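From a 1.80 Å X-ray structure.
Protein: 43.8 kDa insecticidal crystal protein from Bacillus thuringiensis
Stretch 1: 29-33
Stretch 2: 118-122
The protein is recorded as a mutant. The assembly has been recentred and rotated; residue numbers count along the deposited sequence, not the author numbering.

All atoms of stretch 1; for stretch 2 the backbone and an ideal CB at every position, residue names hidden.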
# COMPACT_ATOMS: atom_id res chain seq x y z
N GLY A 29 11.11 6.83 -28.81
CA GLY A 29 10.60 5.55 -29.26
C GLY A 29 11.61 4.48 -28.89
O GLY A 29 12.78 4.78 -28.61
N VAL A 30 11.19 3.22 -28.88
CA VAL A 30 12.07 2.09 -28.65
C VAL A 30 12.43 1.48 -30.00
O VAL A 30 11.56 1.23 -30.83
CB VAL A 30 11.38 1.02 -27.80
CG1 VAL A 30 12.33 -0.18 -27.59
CG2 VAL A 30 10.97 1.61 -26.46
N SER A 31 13.72 1.28 -30.24
CA SER A 31 14.21 0.67 -31.49
C SER A 31 15.11 -0.50 -31.17
O SER A 31 15.28 -0.86 -30.02
CB SER A 31 15.02 1.68 -32.29
OG SER A 31 16.12 2.16 -31.46
N LEU A 32 15.72 -1.08 -32.19
CA LEU A 32 16.67 -2.17 -32.00
C LEU A 32 18.02 -1.73 -32.49
O LEU A 32 18.16 -1.35 -33.67
CB LEU A 32 16.22 -3.45 -32.74
CG LEU A 32 14.95 -4.11 -32.19
CD1 LEU A 32 14.50 -5.35 -33.01
CD2 LEU A 32 15.17 -4.48 -30.71
N MET A 33 19.04 -1.86 -31.64
CA MET A 33 20.39 -1.38 -31.98
C MET A 33 21.38 -2.49 -31.81
O MET A 33 21.20 -3.36 -30.95
CB MET A 33 20.81 -0.25 -31.01
CG MET A 33 20.02 1.05 -31.19
SD MET A 33 20.42 1.81 -32.80
CE MET A 33 22.16 2.11 -32.52
N UNK A 118 14.62 -3.73 -40.77
CA UNK A 118 15.56 -4.24 -39.76
C UNK A 118 16.01 -3.05 -38.87
O UNK A 118 16.39 -1.97 -39.37
CB UNK A 118 16.76 -4.92 -40.42
N UNK A 119 15.90 -3.23 -37.56
CA UNK A 119 16.12 -2.13 -36.64
C UNK A 119 14.81 -1.67 -36.01
O UNK A 119 14.84 -1.01 -34.98
CB UNK A 119 16.80 -0.96 -37.36
N UNK A 120 13.68 -1.97 -36.65
CA UNK A 120 12.39 -1.54 -36.11
C UNK A 120 11.80 -2.58 -35.15
O UNK A 120 12.09 -3.75 -35.27
CB UNK A 120 11.41 -1.27 -37.25
N UNK A 121 11.01 -2.12 -34.16
CA UNK A 121 10.30 -3.08 -33.31
C UNK A 121 8.83 -2.62 -33.27
O UNK A 121 8.53 -1.45 -33.18
CB UNK A 121 10.91 -3.16 -31.91
N UNK A 122 7.92 -3.58 -33.43
CA UNK A 122 6.49 -3.28 -33.50
C UNK A 122 5.71 -4.35 -32.74
O UNK A 122 6.26 -5.36 -32.37
CB UNK A 122 6.02 -3.20 -34.95

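At position 118 the CA-to-CB bond points sideways to stretch 1, and nothing of that stretch lies within 5.5 Å of the ideal CB. The contact therefore sets little constraint, and polar or apolar side chains would suit equally. The residue is Leu118, with chi1 t and chi2 p; its end comes nearer to stretch 1 than its CB does, but its CD1 remains 6.3 Å from Leu32 CD1.

Position 119 is decided by its backbone. Phi and psi of 108° and -20° would jam a CB against the carbonyl oxygen of position 118, which by itself calls for glycine; the ideal CB would also lie 4.0 Å from Leu32 O. Gly119 is indeed the deposited residue. Its contribution across the interface comes from the main chain: Leu32 N donates a hydrogen bond to Gly119 O over 2.9 Å, with an angle of 153° at the hydrogen. Gly119 O also lies 3.8 Å from Ser31 CB, a van der Waals contact beside the hydrogen bond.

At position 120 the CA-to-CB bond points away, into space that stretch 1 does not occupy, and many side chains would be tolerated. Leu120 is found there; its CD2 comes no nearer than 6.0 Å to stretch 1, at Ser31 CB. Its contact is again through the backbone, Leu120 O lying 3.7 Å from Leu32 CD1.

Position 121 faces stretch 1. Its CA-to-CB bond points toward a surface where the ideal CB is 4.2 Å from Leu32 CG and 4.6 Å from Val30 O. The apolar side chains of Leu32 and Val30 favour an aliphatic partner, and the extended backbone, at -130° and 135°, suits a beta-branched one; valine, isoleucine or leucine would all be reasonable. The residue is Ile121, with both chi angles t. Its CB packs 4.1 Å from Leu32 CG, while its CG2 reaches Val30 CG1 at 4.2 Å and approaches Val30 O to 3.2 Å. Two waters complete the junction: one donates to Val30 O and accepts from Ile121 N, each at 2.9 Å, and a second water lies within hydrogen-bonding reach of both Val30 O (3.0 Å) and Ile121 O (2.8 Å).

At position 122 the CA-to-CB bond points away again, leaving room for a long or polar side chain. Arg122 folds back so that its NH1 donates a 3.0 Å hydrogen bond to Ile121 O, and NH1 also makes a weak 3.3 Å bond to the first water, joining the solvent bridge without touching stretch 1 directly.

Stretch 2 118-122: LGLIR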
# COMPACT_ATOMS: atom_id res chain seq x y z
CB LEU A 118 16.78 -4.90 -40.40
CG LEU A 118 17.84 -5.37 -39.40
CD1 LEU A 118 17.36 -6.51 -38.50
CD2 LEU A 118 19.02 -5.87 -40.22
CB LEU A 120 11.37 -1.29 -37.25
CG LEU A 120 11.71 -0.21 -38.27
CD1 LEU A 120 10.45 0.10 -39.07
CD2 LEU A 120 12.25 1.03 -37.62
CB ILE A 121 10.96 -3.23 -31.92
CG1 ILE A 121 10.24 -4.26 -31.02
CG2 ILE A 121 10.97 -1.93 -31.17
CD1 ILE A 121 11.08 -4.48 -29.72
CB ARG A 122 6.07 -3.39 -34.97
CG ARG A 122 6.64 -2.28 -35.91
CD ARG A 122 6.12 -0.88 -35.55
NE ARG A 122 6.56 0.21 -36.44
CZ ARG A 122 7.61 0.98 -36.24
NH1 ARG A 122 8.38 0.79 -35.18
NH2 ARG A 122 7.86 1.98 -37.09
O HOH W 1 11.26 0.72 -33.65
O HOH W 2 8.70 0.87 -31.58
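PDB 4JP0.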